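Local coordinates for glucose-inhibited division protein A-related protein, probable oxidoreductase (PDB 2CUL) that binds flavin-adenine dinucleotide in a Rossmann-type fold and is probably an oxidoreductase related to the glucose-inhibited division protein A family, at residues L119-L131 / P174-E186. Sequence-based numbering, arbitrary orientation.
Sequences LAVGSFLGARLFL and PGYRVRYLAFHPE. With FAD (flavin-adenine dinucleotide), chain B.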
loop_
_atom_site.group_PDB
_atom_site.type_symbol
_atom_site.label_atom_id
_atom_site.label_comp_id
_atom_site.label_asym_id
_atom_site.label_seq_id
_atom_site.Cartn_x
_atom_site.Cartn_y
_atom_site.Cartn_z
ATOM N N LEU A 119 0.219 5.425 -4.064
ATOM C CA LEU A 119 -0.309 5.315 -2.712
ATOM C C LEU A 119 -0.990 3.952 -2.607
ATOM O O LEU A 119 -1.928 3.660 -3.351
ATOM C CB LEU A 119 -1.322 6.431 -2.424
ATOM C CG LEU A 119 -0.784 7.861 -2.487
ATOM C CD1 LEU A 119 -1.882 8.847 -2.107
ATOM C CD2 LEU A 119 0.401 8.003 -1.536
ATOM N N ALA A 120 -0.491 3.113 -1.703
ATOM C CA ALA A 120 -1.039 1.773 -1.480
ATOM C C ALA A 120 -1.134 1.617 0.031
ATOM O O ALA A 120 -0.633 0.649 0.604
ATOM C CB ALA A 120 -0.097 0.714 -2.061
ATOM N N VAL A 121 -1.816 2.572 0.658
ATOM C CA VAL A 121 -1.935 2.634 2.109
ATOM C C VAL A 121 -3.038 1.834 2.801
ATOM O O VAL A 121 -3.269 2.005 3.996
ATOM C CB VAL A 121 -2.016 4.114 2.562
ATOM C CG1 VAL A 121 -0.733 4.848 2.157
ATOM C CG2 VAL A 121 -3.229 4.795 1.938
ATOM N N GLY A 122 -3.704 0.959 2.054
ATOM C CA GLY A 122 -4.742 0.117 2.626
ATOM C C GLY A 122 -5.822 0.788 3.452
ATOM O O GLY A 122 -6.421 1.775 3.033
ATOM N N SER A 123 -6.061 0.237 4.638
ATOM C CA SER A 123 -7.083 0.728 5.557
ATOM C C SER A 123 -6.527 1.684 6.608
ATOM O O SER A 123 -7.091 1.810 7.694
ATOM C CB SER A 123 -7.734 -0.469 6.262
ATOM O OG SER A 123 -6.744 -1.327 6.820
ATOM N N PHE A 124 -5.438 2.372 6.283
ATOM C CA PHE A 124 -4.805 3.269 7.242
ATOM C C PHE A 124 -5.152 4.755 7.176
ATOM O O PHE A 124 -4.539 5.562 7.874
ATOM C CB PHE A 124 -3.286 3.083 7.173
ATOM C CG PHE A 124 -2.818 1.770 7.731
ATOM C CD1 PHE A 124 -2.290 1.694 9.016
ATOM C CD2 PHE A 124 -2.948 0.596 6.988
ATOM C CE1 PHE A 124 -1.898 0.469 9.559
ATOM C CE2 PHE A 124 -2.560 -0.632 7.520
ATOM C CZ PHE A 124 -2.034 -0.696 8.809
ATOM N N LEU A 125 -6.119 5.126 6.345
ATOM C CA LEU A 125 -6.529 6.525 6.262
ATOM C C LEU A 125 -7.780 6.689 7.126
ATOM O O LEU A 125 -8.801 6.069 6.851
ATOM C CB LEU A 125 -6.854 6.914 4.816
ATOM C CG LEU A 125 -5.721 6.923 3.786
ATOM C CD1 LEU A 125 -6.300 7.254 2.418
ATOM C CD2 LEU A 125 -4.657 7.933 4.176
ATOM N N GLY A 126 -7.687 7.508 8.173
ATOM C CA GLY A 126 -8.825 7.730 9.053
ATOM C C GLY A 126 -9.300 6.450 9.716
ATOM O O GLY A 126 -10.490 6.275 9.988
ATOM N N ALA A 127 -8.356 5.559 9.996
ATOM C CA ALA A 127 -8.665 4.267 10.599
ATOM C C ALA A 127 -9.161 4.315 12.037
ATOM O O ALA A 127 -8.627 5.042 12.874
ATOM C CB ALA A 127 -7.443 3.360 10.516
ATOM N N ARG A 128 -10.193 3.523 12.304
ATOM C CA ARG A 128 -10.769 3.396 13.638
ATOM C C ARG A 128 -10.975 1.899 13.825
ATOM O O ARG A 128 -11.764 1.279 13.109
ATOM C CB ARG A 128 -12.110 4.126 13.733
ATOM C CG ARG A 128 -12.045 5.582 13.320
ATOM C CD ARG A 128 -13.384 6.268 13.533
ATOM N NE ARG A 128 -13.602 6.603 14.937
ATOM C CZ ARG A 128 -14.743 7.075 15.427
ATOM N NH1 ARG A 128 -15.785 7.264 14.628
ATOM N NH2 ARG A 128 -14.837 7.377 16.714
ATOM N N LEU A 129 -10.250 1.321 14.775
ATOM C CA LEU A 129 -10.341 -0.109 15.039
ATOM C C LEU A 129 -11.188 -0.350 16.285
ATOM O O LEU A 129 -10.849 0.110 17.375
ATOM C CB LEU A 129 -8.933 -0.686 15.216
ATOM C CG LEU A 129 -8.781 -2.210 15.217
ATOM C CD1 LEU A 129 -7.351 -2.567 14.847
ATOM C CD2 LEU A 129 -9.159 -2.779 16.580
ATOM N N PHE A 130 -12.289 -1.072 16.103
ATOM C CA PHE A 130 -13.217 -1.379 17.184
ATOM C C PHE A 130 -12.991 -2.793 17.705
ATOM O O PHE A 130 -13.326 -3.774 17.041
ATOM C CB PHE A 130 -14.656 -1.235 16.681
ATOM C CG PHE A 130 -14.952 0.118 16.096
ATOM C CD1 PHE A 130 -15.291 1.187 16.919
ATOM C CD2 PHE A 130 -14.848 0.333 14.727
ATOM C CE1 PHE A 130 -15.519 2.455 16.386
ATOM C CE2 PHE A 130 -15.073 1.597 14.182
ATOM C CZ PHE A 130 -15.409 2.659 15.015
ATOM N N LEU A 131 -12.423 -2.885 18.901
ATOM C CA LEU A 131 -12.140 -4.170 19.528
ATOM C C LEU A 131 -12.690 -4.188 20.948
ATOM O O LEU A 131 -12.069 -3.665 21.871
ATOM C CB LEU A 131 -10.629 -4.417 19.547
ATOM C CG LEU A 131 -10.120 -5.684 20.240
ATOM C CD1 LEU A 131 -10.853 -6.907 19.716
ATOM C CD2 LEU A 131 -8.625 -5.808 19.999
ATOM N N PRO A 174 -9.328 -12.061 19.577
ATOM C CA PRO A 174 -10.696 -11.535 19.531
ATOM C C PRO A 174 -11.034 -10.962 18.154
ATOM O O PRO A 174 -10.141 -10.688 17.350
ATOM C CB PRO A 174 -10.688 -10.473 20.627
ATOM C CG PRO A 174 -9.266 -9.990 20.614
ATOM C CD PRO A 174 -8.497 -11.280 20.511
ATOM N N GLY A 175 -12.323 -10.800 17.883
ATOM C CA GLY A 175 -12.735 -10.253 16.605
ATOM C C GLY A 175 -12.763 -8.742 16.683
ATOM O O GLY A 175 -12.853 -8.179 17.771
ATOM N N TYR A 176 -12.672 -8.076 15.537
ATOM C CA TYR A 176 -12.699 -6.621 15.526
ATOM C C TYR A 176 -13.071 -6.076 14.156
ATOM O O TYR A 176 -13.090 -6.809 13.167
ATOM C CB TYR A 176 -11.342 -6.060 15.987
ATOM C CG TYR A 176 -10.166 -6.299 15.056
ATOM C CD1 TYR A 176 -9.892 -5.428 14.000
ATOM C CD2 TYR A 176 -9.299 -7.374 15.258
ATOM C CE1 TYR A 176 -8.780 -5.617 13.175
ATOM C CE2 TYR A 176 -8.185 -7.575 14.438
ATOM C CZ TYR A 176 -7.929 -6.689 13.401
ATOM O OH TYR A 176 -6.814 -6.861 12.612
ATOM N N ARG A 177 -13.388 -4.789 14.116
ATOM C CA ARG A 177 -13.753 -4.124 12.872
ATOM C C ARG A 177 -12.854 -2.914 12.677
ATOM O O ARG A 177 -12.378 -2.317 13.644
ATOM C CB ARG A 177 -15.209 -3.646 12.922
ATOM C CG ARG A 177 -16.248 -4.746 12.806
ATOM C CD ARG A 177 -17.664 -4.197 12.973
ATOM N NE ARG A 177 -17.901 -3.657 14.311
ATOM C CZ ARG A 177 -17.918 -2.362 14.614
ATOM N NH1 ARG A 177 -17.713 -1.449 13.673
ATOM N NH2 ARG A 177 -18.144 -1.977 15.864
ATOM N N VAL A 178 -12.610 -2.563 11.419
ATOM C CA VAL A 178 -11.813 -1.386 11.114
ATOM C C VAL A 178 -12.561 -0.522 10.105
ATOM O O VAL A 178 -12.824 -0.954 8.980
ATOM C CB VAL A 178 -10.433 -1.733 10.502
ATOM C CG1 VAL A 178 -9.726 -0.444 10.079
ATOM C CG2 VAL A 178 -9.575 -2.478 11.512
ATOM N N ARG A 179 -12.930 0.684 10.520
ATOM C CA ARG A 179 -13.594 1.610 9.618
ATOM C C ARG A 179 -12.478 2.486 9.074
ATOM O O ARG A 179 -11.621 2.958 9.826
ATOM C CB ARG A 179 -14.639 2.446 10.359
ATOM C CG ARG A 179 -15.865 1.644 10.753
ATOM C CD ARG A 179 -16.983 2.540 11.254
ATOM N NE ARG A 179 -18.186 1.777 11.577
ATOM C CZ ARG A 179 -19.320 2.318 12.010
ATOM N NH1 ARG A 179 -19.409 3.631 12.174
ATOM N NH2 ARG A 179 -20.366 1.547 12.281
ATOM N N TYR A 180 -12.473 2.685 7.764
ATOM C CA TYR A 180 -11.426 3.472 7.142
ATOM C C TYR A 180 -11.969 4.269 5.974
ATOM O O TYR A 180 -13.133 4.126 5.592
ATOM C CB TYR A 180 -10.308 2.538 6.663
ATOM C CG TYR A 180 -10.743 1.576 5.577
ATOM C CD1 TYR A 180 -10.560 1.887 4.231
ATOM C CD2 TYR A 180 -11.379 0.373 5.895
ATOM C CE1 TYR A 180 -10.999 1.028 3.223
ATOM C CE2 TYR A 180 -11.823 -0.494 4.891
ATOM C CZ TYR A 180 -11.629 -0.159 3.561
ATOM O OH TYR A 180 -12.074 -1.004 2.566
ATOM N N LEU A 181 -11.116 5.114 5.414
ATOM C CA LEU A 181 -11.504 5.938 4.284
ATOM C C LEU A 181 -10.765 5.531 3.023
ATOM O O LEU A 181 -9.557 5.300 3.045
ATOM C CB LEU A 181 -11.211 7.409 4.577
ATOM C CG LEU A 181 -11.963 8.046 5.745
ATOM C CD1 LEU A 181 -11.586 9.515 5.839
ATOM C CD2 LEU A 181 -13.462 7.897 5.537
ATOM N N ALA A 182 -11.507 5.441 1.925
ATOM C CA ALA A 182 -10.932 5.097 0.633
ATOM C C ALA A 182 -11.184 6.285 -0.282
ATOM O O ALA A 182 -12.167 7.009 -0.107
ATOM C CB ALA A 182 -11.606 3.856 0.064
ATOM N N PHE A 183 -10.289 6.504 -1.238
ATOM C CA PHE A 183 -10.465 7.597 -2.185
ATOM C C PHE A 183 -11.797 7.407 -2.895
ATOM O O PHE A 183 -12.151 6.294 -3.287
ATOM C CB PHE A 183 -9.349 7.589 -3.230
ATOM C CG PHE A 183 -8.039 8.114 -2.728
ATOM C CD1 PHE A 183 -7.838 9.480 -2.578
ATOM C CD2 PHE A 183 -6.998 7.242 -2.411
ATOM C CE1 PHE A 183 -6.619 9.979 -2.123
ATOM C CE2 PHE A 183 -5.777 7.728 -1.953
ATOM C CZ PHE A 183 -5.585 9.099 -1.810
ATOM N N HIS A 184 -12.538 8.495 -3.060
ATOM C CA HIS A 184 -13.821 8.433 -3.748
ATOM C C HIS A 184 -13.544 7.931 -5.167
ATOM O O HIS A 184 -12.545 8.308 -5.786
ATOM C CB HIS A 184 -14.447 9.829 -3.781
ATOM C CG HIS A 184 -15.846 9.853 -4.313
ATOM N ND1 HIS A 184 -16.138 9.681 -5.649
ATOM C CD2 HIS A 184 -17.033 10.017 -3.685
ATOM C CE1 HIS A 184 -17.447 9.737 -5.820
ATOM N NE2 HIS A 184 -18.014 9.939 -4.645
ATOM N N PRO A 185 -14.418 7.068 -5.703
ATOM C CA PRO A 185 -14.220 6.540 -7.056
ATOM C C PRO A 185 -13.946 7.574 -8.151
ATOM O O PRO A 185 -13.187 7.304 -9.083
ATOM C CB PRO A 185 -15.505 5.759 -7.306
ATOM C CG PRO A 185 -15.823 5.231 -5.946
ATOM C CD PRO A 185 -15.588 6.441 -5.063
ATOM N N GLU A 186 -14.560 8.748 -8.049
ATOM C CA GLU A 186 -14.370 9.792 -9.055
ATOM C C GLU A 186 -12.940 10.327 -9.096
ATOM O O GLU A 186 -12.530 10.929 -10.083
ATOM C CB GLU A 186 -15.354 10.944 -8.809
ATOM C CG GLU A 186 -15.192 12.159 -9.724
ATOM C CD GLU A 186 -15.279 11.820 -11.204
ATOM O OE1 GLU A 186 -16.170 11.037 -11.592
ATOM O OE2 GLU A 186 -14.460 12.353 -11.982
HETATM P PA FAD B . -2.256 -3.293 3.474
HETATM O O1A FAD B . -2.952 -2.977 4.732
HETATM O O2A FAD B . -1.898 -4.702 3.166
HETATM O O5B FAD B . -0.911 -2.440 3.386
HETATM C C5B FAD B . -0.935 -1.033 3.636
HETATM C C4B FAD B . 0.487 -0.656 4.031
HETATM O O4B FAD B . 0.579 0.766 3.954
HETATM C C3B FAD B . 0.872 -1.041 5.474
HETATM O O3B FAD B . 2.107 -1.722 5.530
HETATM C C2B FAD B . 0.883 0.280 6.185
HETATM O O2B FAD B . 1.660 0.344 7.359
HETATM C C1B FAD B . 1.334 1.218 5.069
HETATM N N9A FAD B . 1.017 2.629 5.277
HETATM C C8A FAD B . -0.229 3.183 5.456
HETATM N N7A FAD B . -0.176 4.499 5.616
HETATM C C5A FAD B . 1.169 4.804 5.535
HETATM C C6A FAD B . 1.867 6.032 5.628
HETATM N N6A FAD B . 1.280 7.199 5.823
HETATM N N1A FAD B . 3.247 5.991 5.501
HETATM C C2A FAD B . 3.885 4.789 5.296
HETATM N N3A FAD B . 3.269 3.581 5.200
HETATM C C4A FAD B . 1.916 3.644 5.327
HETATM N N1 FAD B . -8.806 -9.777 2.915
HETATM C C2 FAD B . -8.628 -11.142 2.919
HETATM O O2 FAD B . -8.383 -11.743 1.901
HETATM N N3 FAD B . -8.734 -11.827 4.139
HETATM C C4 FAD B . -9.012 -11.225 5.348
HETATM O O4 FAD B . -9.092 -11.898 6.397
HETATM C C4X FAD B . -9.198 -9.827 5.342
HETATM N N5 FAD B . -9.489 -9.151 6.519
HETATM C C5X FAD B . -9.673 -7.781 6.520
HETATM C C6 FAD B . -9.965 -7.126 7.716
HETATM C C7 FAD B . -10.156 -5.733 7.780
HETATM C C7M FAD B . -10.463 -5.089 9.110
HETATM C C8 FAD B . -10.042 -4.973 6.561
HETATM C C8M FAD B . -10.223 -3.479 6.543
HETATM C C9 FAD B . -9.753 -5.624 5.337
HETATM C C9A FAD B . -9.562 -7.030 5.283
HETATM N N10 FAD B . -9.264 -7.733 4.062
HETATM C C10 FAD B . -9.085 -9.128 4.092
HETATM C "C1'" FAD B . -9.151 -7.016 2.729
HETATM C "C2'" FAD B . -7.753 -6.808 2.105
HETATM O "O2'" FAD B . -7.306 -8.017 1.552
HETATM C "C3'" FAD B . -6.712 -6.301 3.124
HETATM O "O3'" FAD B . -7.121 -5.065 3.708
HETATM C "C4'" FAD B . -5.327 -6.049 2.495
HETATM O "O4'" FAD B . -4.334 -5.877 3.504
HETATM C "C5'" FAD B . -5.409 -4.805 1.590
HETATM O "O5'" FAD B . -4.136 -4.587 0.958
HETATM P P FAD B . -3.479 -3.150 0.832
HETATM O O1P FAD B . -2.231 -3.382 0.086
HETATM O O2P FAD B . -4.446 -2.169 0.230
HETATM O O3P FAD B . -3.189 -2.685 2.308
HETATM O O HOH W 1 -7.570 3.861 4.352
HETATM O O HOH W 2 -17.263 5.507 12.423
#
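Phe130 and Arg177 form a hydrogen-bonded pair where strands 128-131 and 176-183 run antiparallel as the two central strands of a four-stranded sheet, an addition to the FAD-binding Rossmann-type fold. Phe130 N reaches Arg177 O at 2.8 Å, and Arg177 N returns to Phe130 O. On the same face the Arg177 chain, bent at chi3 (-65°), turns a guanidinium face to Phe130 CB, the guanidinium and ring planes 15° apart; Arg177 NH1 comes in obliquely, 3.5 Å from Phe130 CD2. Arg179 instead stays extended and brings its CG to the ring edge, 3.5 Å from Phe130 CE2; both arginines also form salt bridges to Glu164 on strand 160-167. On the opposite face, with Val178, Leu129 turns CG anti to its own N (chi1 -168°) and sets it 3.6 Å from Tyr176 CD1, while Val178 CB meets the flavin methyl C7M. Closer to the Rossmann sheet, the type II' turn from Val121 to Phe124 passes the FAD diphosphate, with Gly122 CA 3.2 Å from FAD O3P. Phe124 lays one ring face against ribose C2B and its CB against adenine C8A; an alanine here would probably leave that side of the ribose without its aromatic cover. Ser123 OG is hydrogen-bonded to Gly139 O, and Ser123 CB makes a CH-pi contact over the Tyr180 ring face, 4.0 Å from the centroid. Water 1 ties turn to strand, donating to Gly122 O and Leu181 O and accepting from Leu125 N at 2.8 Å.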